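Long-range contact in serpin-12 (PDB 6CJ7), which probably inhibits serine proteases and controls the prophenoloxidase activation system in the larval hemolymph of the moth Manduca sexta: residues L272-E284 with S317-R329. Sequence-based numbering, arbitrary orientation.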
ATOM      1  N   LEU A 272       1.309 -21.562  -5.264  1.00 24.29           N
ATOM      2  CA  LEU A 272       1.444 -20.102  -5.176  1.00 22.95           C
ATOM      3  C   LEU A 272       2.896 -19.692  -5.411  1.00 22.95           C
ATOM      4  O   LEU A 272       3.764 -20.076  -4.631  1.00 24.89           O
ATOM      5  CB  LEU A 272       0.947 -19.604  -3.808  1.00 21.96           C
ATOM      6  CG  LEU A 272       0.946 -18.090  -3.621  1.00 23.47           C
ATOM      7  CD1 LEU A 272      -0.141 -17.454  -4.471  1.00 25.83           C
ATOM      8  CD2 LEU A 272       0.760 -17.720  -2.145  1.00 24.81           C
ATOM      9  N   PRO A 273       3.213 -18.896  -6.447  1.00 26.17           N
ATOM     10  CA  PRO A 273       4.604 -18.476  -6.644  1.00 23.26           C
ATOM     11  C   PRO A 273       5.088 -17.612  -5.490  1.00 22.86           C
ATOM     12  O   PRO A 273       4.392 -16.710  -5.016  1.00 25.66           O
ATOM     13  CB  PRO A 273       4.550 -17.682  -7.956  1.00 30.72           C
ATOM     14  CG  PRO A 273       3.183 -17.746  -8.459  1.00 36.20           C
ATOM     15  CD  PRO A 273       2.269 -18.274  -7.413  1.00 28.84           C
ATOM     16  N   LYS A 274       6.306 -17.910  -5.037  1.00 26.19           N
ATOM     17  CA  LYS A 274       7.038 -16.976  -4.195  1.00 24.00           C
ATOM     18  C   LYS A 274       7.290 -15.689  -4.957  1.00 23.40           C
ATOM     19  O   LYS A 274       7.634 -15.721  -6.145  1.00 28.35           O
ATOM     20  CB  LYS A 274       8.408 -17.550  -3.782  1.00 36.51           C
ATOM     21  CG  LYS A 274       8.384 -18.661  -2.789  1.00 45.03           C
ATOM     22  CD  LYS A 274       9.574 -18.548  -1.848  1.00 48.89           C
ATOM     23  CE  LYS A 274      10.816 -19.206  -2.404  1.00 49.78           C
ATOM     24  NZ  LYS A 274      11.887 -19.260  -1.367  1.00 50.52           N
ATOM     25  N   PHE A 275       7.161 -14.551  -4.272  1.00 22.67           N
ATOM     26  CA  PHE A 275       7.530 -13.292  -4.905  1.00 24.47           C
ATOM     27  C   PHE A 275       7.944 -12.279  -3.851  1.00 22.34           C
ATOM     28  O   PHE A 275       7.599 -12.392  -2.672  1.00 22.23           O
ATOM     29  CB  PHE A 275       6.394 -12.741  -5.782  1.00 26.03           C
ATOM     30  CG  PHE A 275       5.153 -12.365  -5.029  1.00 24.04           C
ATOM     31  CD1 PHE A 275       5.023 -11.114  -4.430  1.00 24.50           C
ATOM     32  CD2 PHE A 275       4.092 -13.250  -4.945  1.00 25.10           C
ATOM     33  CE1 PHE A 275       3.868 -10.773  -3.736  1.00 27.06           C
ATOM     34  CE2 PHE A 275       2.937 -12.913  -4.273  1.00 22.43           C
ATOM     35  CZ  PHE A 275       2.816 -11.678  -3.655  1.00 24.93           C
ATOM     36  N   SER A 276       8.706 -11.294  -4.301  1.00 24.03           N
ATOM     37  CA  SER A 276       8.982 -10.097  -3.518  1.00 21.72           C
ATOM     38  C   SER A 276       8.875  -8.920  -4.471  1.00 24.30           C
ATOM     39  O   SER A 276       9.587  -8.883  -5.479  1.00 30.24           O
ATOM     40  CB  SER A 276      10.375 -10.170  -2.877  1.00 29.71           C
ATOM     41  OG  SER A 276      10.624  -9.032  -2.070  1.00 37.65           O
ATOM     42  N   ILE A 277       7.976  -7.980  -4.188  1.00 23.72           N
ATOM     43  CA  ILE A 277       7.708  -6.875  -5.104  1.00 21.42           C
ATOM     44  C   ILE A 277       7.962  -5.560  -4.376  1.00 19.59           C
ATOM     45  O   ILE A 277       7.484  -5.358  -3.257  1.00 22.31           O
ATOM     46  CB  ILE A 277       6.278  -6.958  -5.680  1.00 24.66           C
ATOM     47  CG1 ILE A 277       6.050  -5.838  -6.697  1.00 31.54           C
ATOM     48  CG2 ILE A 277       5.205  -6.958  -4.596  1.00 32.11           C
ATOM     49  CD1 ILE A 277       4.771  -5.999  -7.477  1.00 38.90           C
ATOM     50  N   LYS A 278       8.749  -4.687  -5.002  1.00 24.40           N
ATOM     51  CA  LYS A 278       9.050  -3.368  -4.458  1.00 21.69           C
ATOM     52  C   LYS A 278       8.639  -2.323  -5.474  1.00 23.40           C
ATOM     53  O   LYS A 278       8.968  -2.446  -6.660  1.00 26.02           O
ATOM     54  CB  LYS A 278      10.543  -3.219  -4.147  1.00 26.44           C
ATOM     55  CG  LYS A 278      10.935  -1.820  -3.696  1.00 46.03           C
ATOM     56  CD  LYS A 278      12.427  -1.573  -3.846  1.00 55.70           C
ATOM     57  CE  LYS A 278      12.928  -0.654  -2.747  1.00 56.54           C
ATOM     58  NZ  LYS A 278      11.934   0.413  -2.450  1.00 57.25           N
ATOM     59  N   ALA A 279       7.945  -1.289  -5.015  1.00 22.82           N
ATOM     60  CA  ALA A 279       7.563  -0.190  -5.886  1.00 28.22           C
ATOM     61  C   ALA A 279       7.907   1.119  -5.203  1.00 22.96           C
ATOM     62  O   ALA A 279       7.587   1.307  -4.029  1.00 25.93           O
ATOM     63  CB  ALA A 279       6.072  -0.235  -6.223  1.00 31.05           C
ATOM     64  N   ASP A 280       8.555   2.018  -5.938  1.00 26.57           N
ATOM     65  CA  ASP A 280       8.776   3.400  -5.509  1.00 28.23           C
ATOM     66  C   ASP A 280       8.011   4.305  -6.462  1.00 26.27           C
ATOM     67  O   ASP A 280       8.232   4.251  -7.680  1.00 29.16           O
ATOM     68  CB  ASP A 280      10.261   3.765  -5.526  1.00 31.79           C
ATOM     69  CG  ASP A 280      11.111   2.834  -4.700  1.00 42.85           C
ATOM     70  OD1 ASP A 280      12.172   2.416  -5.210  1.00 56.30           O
ATOM     71  OD2 ASP A 280      10.743   2.531  -3.546  1.00 37.35           O
ATOM     72  N   ILE A 281       7.148   5.162  -5.915  1.00 23.40           N
ATOM     73  CA  ILE A 281       6.126   5.845  -6.701  1.00 20.46           C
ATOM     74  C   ILE A 281       6.126   7.335  -6.395  1.00 20.89           C
ATOM     75  O   ILE A 281       6.007   7.741  -5.236  1.00 23.71           O
ATOM     76  CB  ILE A 281       4.728   5.273  -6.432  1.00 25.00           C
ATOM     77  CG1 ILE A 281       4.672   3.782  -6.772  1.00 27.34           C
ATOM     78  CG2 ILE A 281       3.706   6.048  -7.206  1.00 26.17           C
ATOM     79  CD1 ILE A 281       3.398   3.138  -6.284  1.00 29.16           C
ATOM     80  N   ASN A 282       6.230   8.143  -7.447  1.00 22.12           N
ATOM     81  CA  ASN A 282       5.970   9.572  -7.369  1.00 18.38           C
ATOM     82  C   ASN A 282       4.479   9.785  -7.616  1.00 20.05           C
ATOM     83  O   ASN A 282       3.980   9.535  -8.716  1.00 23.56           O
ATOM     84  CB  ASN A 282       6.838  10.299  -8.390  1.00 20.55           C
ATOM     85  CG  ASN A 282       6.576  11.787  -8.449  1.00 24.06           C
ATOM     86  OD1 ASN A 282       5.604  12.312  -7.896  1.00 22.20           O
ATOM     87  ND2 ASN A 282       7.452  12.489  -9.160  1.00 34.89           N
ATOM     88  N   LEU A 283       3.764  10.221  -6.575  1.00 19.47           N
ATOM     89  CA  LEU A 283       2.309  10.301  -6.635  1.00 18.28           C
ATOM     90  C   LEU A 283       1.777  11.570  -7.296  1.00 18.28           C
ATOM     91  O   LEU A 283       0.562  11.675  -7.496  1.00 20.05           O
ATOM     92  CB  LEU A 283       1.718  10.203  -5.223  1.00 18.37           C
ATOM     93  CG  LEU A 283       1.897   8.829  -4.566  1.00 20.65           C
ATOM     94  CD1 LEU A 283       1.553   8.961  -3.095  1.00 19.60           C
ATOM     95  CD2 LEU A 283       1.017   7.771  -5.224  1.00 23.86           C
ATOM     96  N   GLU A 284       2.623  12.536  -7.644  1.00 20.65           N
ATOM     97  CA  GLU A 284       2.075  13.780  -8.184  1.00 23.03           C
ATOM     98  C   GLU A 284       1.278  13.567  -9.468  1.00 21.16           C
ATOM     99  O   GLU A 284       0.163  14.104  -9.563  1.00 20.77           O
ATOM    100  CB  GLU A 284       3.195  14.808  -8.375  1.00 22.48           C
ATOM    101  CG  GLU A 284       2.692  16.135  -8.949  1.00 24.05           C
ATOM    102  CD  GLU A 284       3.822  17.083  -9.335  1.00 37.97           C
ATOM    103  OE1 GLU A 284       4.965  16.630  -9.558  1.00 51.91           O
ATOM    104  OE2 GLU A 284       3.563  18.288  -9.417  1.00 34.48           O
ATOM    105  N   SER A 317       6.945  17.365  -3.249  1.00 21.61           N
ATOM    106  CA  SER A 317       7.091  15.981  -3.662  1.00 20.66           C
ATOM    107  C   SER A 317       6.214  15.128  -2.759  1.00 21.17           C
ATOM    108  O   SER A 317       6.129  15.384  -1.556  1.00 20.96           O
ATOM    109  CB  SER A 317       8.554  15.517  -3.568  1.00 28.40           C
ATOM    110  OG  SER A 317       9.347  16.169  -4.545  1.00 32.56           O
ATOM    111  N   ALA A 318       5.534  14.148  -3.349  1.00 18.42           N
ATOM    112  CA  ALA A 318       4.713  13.190  -2.613  1.00 17.32           C
ATOM    113  C   ALA A 318       5.163  11.810  -3.061  1.00 20.04           C
ATOM    114  O   ALA A 318       4.947  11.429  -4.218  1.00 21.30           O
ATOM    115  CB  ALA A 318       3.222  13.399  -2.886  1.00 21.04           C
ATOM    116  N   LEU A 319       5.817  11.079  -2.159  1.00 17.70           N
ATOM    117  CA  LEU A 319       6.537   9.864  -2.517  1.00 18.46           C
ATOM    118  C   LEU A 319       6.027   8.694  -1.694  1.00 20.26           C
ATOM    119  O   LEU A 319       5.848   8.812  -0.474  1.00 18.94           O
ATOM    120  CB  LEU A 319       8.043  10.045  -2.296  1.00 19.40           C
ATOM    121  CG  LEU A 319       8.640  11.260  -3.012  1.00 26.20           C
ATOM    122  CD1 LEU A 319      10.099  11.464  -2.630  1.00 30.70           C
ATOM    123  CD2 LEU A 319       8.495  11.072  -4.507  1.00 28.67           C
ATOM    124  N   HIS A 320       5.805   7.568  -2.367  1.00 18.15           N
ATOM    125  CA  HIS A 320       5.293   6.360  -1.739  1.00 16.76           C
ATOM    126  C   HIS A 320       6.153   5.167  -2.128  1.00 18.40           C
ATOM    127  O   HIS A 320       6.520   5.009  -3.289  1.00 21.57           O
ATOM    128  CB  HIS A 320       3.832   6.101  -2.159  1.00 15.99           C
ATOM    129  CG  HIS A 320       3.291   4.774  -1.695  1.00 19.12           C
ATOM    130  ND1 HIS A 320       3.383   4.342  -0.387  1.00 19.61           N
ATOM    131  CD2 HIS A 320       2.667   3.781  -2.376  1.00 22.09           C
ATOM    132  CE1 HIS A 320       2.840   3.138  -0.286  1.00 20.83           C
ATOM    133  NE2 HIS A 320       2.382   2.783  -1.471  1.00 18.37           N
ATOM    134  N   SER A 321       6.475   4.324  -1.155  1.00 16.66           N
ATOM    135  CA  SER A 321       7.163   3.077  -1.447  1.00 17.57           C
ATOM    136  C   SER A 321       6.447   1.936  -0.747  1.00 18.86           C
ATOM    137  O   SER A 321       5.975   2.085   0.384  1.00 18.97           O
ATOM    138  CB  SER A 321       8.626   3.109  -1.009  1.00 21.37           C
ATOM    139  OG  SER A 321       9.252   1.858  -1.301  1.00 29.44           O
ATOM    140  N   ALA A 322       6.399   0.785  -1.415  1.00 18.64           N
ATOM    141  CA  ALA A 322       5.685  -0.373  -0.888  1.00 15.63           C
ATOM    142  C   ALA A 322       6.493  -1.616  -1.210  1.00 18.78           C
ATOM    143  O   ALA A 322       6.874  -1.818  -2.366  1.00 19.37           O
ATOM    144  CB  ALA A 322       4.283  -0.485  -1.500  1.00 18.25           C
ATOM    145  N   VAL A 323       6.768  -2.441  -0.198  1.00 16.84           N
ATOM    146  CA  VAL A 323       7.514  -3.687  -0.383  1.00 17.45           C
ATOM    147  C   VAL A 323       6.724  -4.813   0.269  1.00 17.25           C
ATOM    148  O   VAL A 323       6.395  -4.734   1.455  1.00 17.73           O
ATOM    149  CB  VAL A 323       8.931  -3.626   0.225  1.00 17.25           C
ATOM    150  CG1 VAL A 323       9.620  -4.987   0.083  1.00 20.65           C
ATOM    151  CG2 VAL A 323       9.778  -2.539  -0.437  1.00 22.36           C
ATOM    152  N   LEU A 324       6.446  -5.874  -0.494  1.00 17.82           N
ATOM    153  CA  LEU A 324       5.752  -7.049   0.029  1.00 17.12           C
ATOM    154  C   LEU A 324       6.539  -8.281  -0.383  1.00 17.71           C
ATOM    155  O   LEU A 324       6.841  -8.458  -1.567  1.00 19.46           O
ATOM    156  CB  LEU A 324       4.326  -7.149  -0.514  1.00 18.18           C
ATOM    157  CG  LEU A 324       3.590  -8.444  -0.199  1.00 22.10           C
ATOM    158  CD1 LEU A 324       3.295  -8.500   1.302  1.00 22.20           C
ATOM    159  CD2 LEU A 324       2.304  -8.528  -1.018  1.00 26.54           C
ATOM    160  N   THR A 325       6.861  -9.132   0.586  1.00 18.27           N
ATOM    161  CA  THR A 325       7.623 -10.352   0.339  1.00 16.33           C
ATOM    162  C   THR A 325       6.849 -11.519   0.919  1.00 19.05           C
ATOM    163  O   THR A 325       6.379 -11.441   2.055  1.00 20.36           O
ATOM    164  CB  THR A 325       9.018 -10.295   0.988  1.00 20.38           C
ATOM    165  OG1 THR A 325       9.737  -9.162   0.483  1.00 26.20           O
ATOM    166  CG2 THR A 325       9.807 -11.557   0.690  1.00 24.65           C
ATOM    167  N   ILE A 326       6.748 -12.617   0.162  1.00 18.22           N
ATOM    168  CA  ILE A 326       6.201 -13.845   0.726  1.00 19.77           C
ATOM    169  C   ILE A 326       7.184 -14.988   0.505  1.00 19.57           C
ATOM    170  O   ILE A 326       7.935 -15.006  -0.476  1.00 25.00           O
ATOM    171  CB  ILE A 326       4.807 -14.208   0.151  1.00 21.10           C
ATOM    172  CG1 ILE A 326       4.864 -14.618  -1.311  1.00 24.38           C
ATOM    173  CG2 ILE A 326       3.807 -13.058   0.353  1.00 22.71           C
ATOM    174  CD1 ILE A 326       3.566 -15.258  -1.745  1.00 23.02           C
ATOM    175  N   ASP A 327       7.182 -15.939   1.435  1.00 19.92           N
ATOM    176  CA  ASP A 327       7.946 -17.179   1.271  1.00 23.03           C
ATOM    177  C   ASP A 327       7.250 -18.268   2.081  1.00 23.08           C
ATOM    178  O   ASP A 327       6.095 -18.109   2.483  1.00 23.59           O
ATOM    179  CB  ASP A 327       9.434 -16.976   1.632  1.00 27.20           C
ATOM    180  CG  ASP A 327       9.680 -16.641   3.097  1.00 28.95           C
ATOM    181  OD1 ASP A 327       8.817 -16.894   3.963  1.00 30.69           O
ATOM    182  OD2 ASP A 327      10.783 -16.125   3.385  1.00 33.80           O
ATOM    183  N   GLU A 328       7.950 -19.381   2.323  1.00 23.66           N
ATOM    184  CA  GLU A 328       7.303 -20.563   2.890  1.00 21.74           C
ATOM    185  C   GLU A 328       7.039 -20.474   4.388  1.00 22.10           C
ATOM    186  O   GLU A 328       6.287 -21.300   4.914  1.00 26.35           O
ATOM    187  CB  GLU A 328       8.148 -21.814   2.649  1.00 25.27           C
ATOM    188  CG  GLU A 328       8.307 -22.260   1.195  1.00 27.14           C
ATOM    189  CD  GLU A 328       9.513 -21.632   0.499  1.00 30.95           C
ATOM    190  OE1 GLU A 328       9.921 -22.187  -0.545  1.00 30.94           O
ATOM    191  OE2 GLU A 328      10.042 -20.598   0.938  1.00 29.43           O
ATOM    192  N   ARG A 329       7.671 -19.546   5.095  1.00 24.71           N
ATOM    193  CA  ARG A 329       7.805 -19.699   6.540  1.00 26.44           C
ATOM    194  C   ARG A 329       6.474 -19.519   7.266  1.00 26.77           C
ATOM    195  O   ARG A 329       5.686 -18.622   6.950  1.00 25.73           O
ATOM    196  CB  ARG A 329       8.851 -18.718   7.079  1.00 27.45           C
ATOM    197  CG  ARG A 329       9.424 -19.173   8.403  1.00 44.58           C
ATOM    198  CD  ARG A 329      10.549 -18.292   8.920  1.00 52.45           C
ATOM    199  NE  ARG A 329      10.957 -18.722  10.258  1.00 56.87           N
ATOM    200  CZ  ARG A 329      10.773 -18.006  11.362  1.00 61.01           C
ATOM    201  NH1 ARG A 329      10.206 -16.808  11.288  1.00 60.59           N
ATOM    202  NH2 ARG A 329      11.169 -18.481  12.535  1.00 64.15           N
TER
HETATM  203  O   HOH W   1      12.600 -22.586  -1.484  1.00 45.99           O
HETATM  204  O   HOH W   2       5.972  14.270  -6.198  1.00 30.21           O
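With CG1 set between its own backbone N and carbonyl carbon (chi1 69°), Ile326 lays that atom over one face of the Phe275 ring, 4.1 Å from the centroid, a CH-pi contact. Phe275 takes the same kind of first torsion (64°), and its CE1 edge meets Leu324 CD2. The two strands are neighbours in the serpin's central beta-sheet A: 317-326, which leads on toward the hinge and reactive-centre loop, runs antiparallel to 275-282 and, on its other side, parallel to strand 165-174. Backbone bonds repeat at alternate residues, Ile277 with Leu324 and Ala279 with Ala322 among them. Toward the hydrophobic interior, Phe373 packs against Ala322 and Leu324, while both ring nitrogens of His320 are bonded, to Asn169 O and Ser39 N.

The other face is mixed, with Val323 among polar side chains. Ser276 OG and Thr325 OG1 share a 2.7 Å hydrogen bond, and Asp280 OD2 takes two donors, Ser321 OG nearly along its C-O axis and Lys278 NZ on the syn side at 2.7 Å. At the far end Lys274 bends across Asp327 to bring NZ within 3.2 Å of Glu328 OE2, a salt bridge to its syn lone pair; Glu328 OE1 bonds to Thr186 OG1. With an alanine in place of Lys274 the amine is gone, and Glu328 OE2 would probably be left without its positive mate. At the opposite end a single water donates to Asn282 OD1 (2.6 Å) and accepts from Ala318 N.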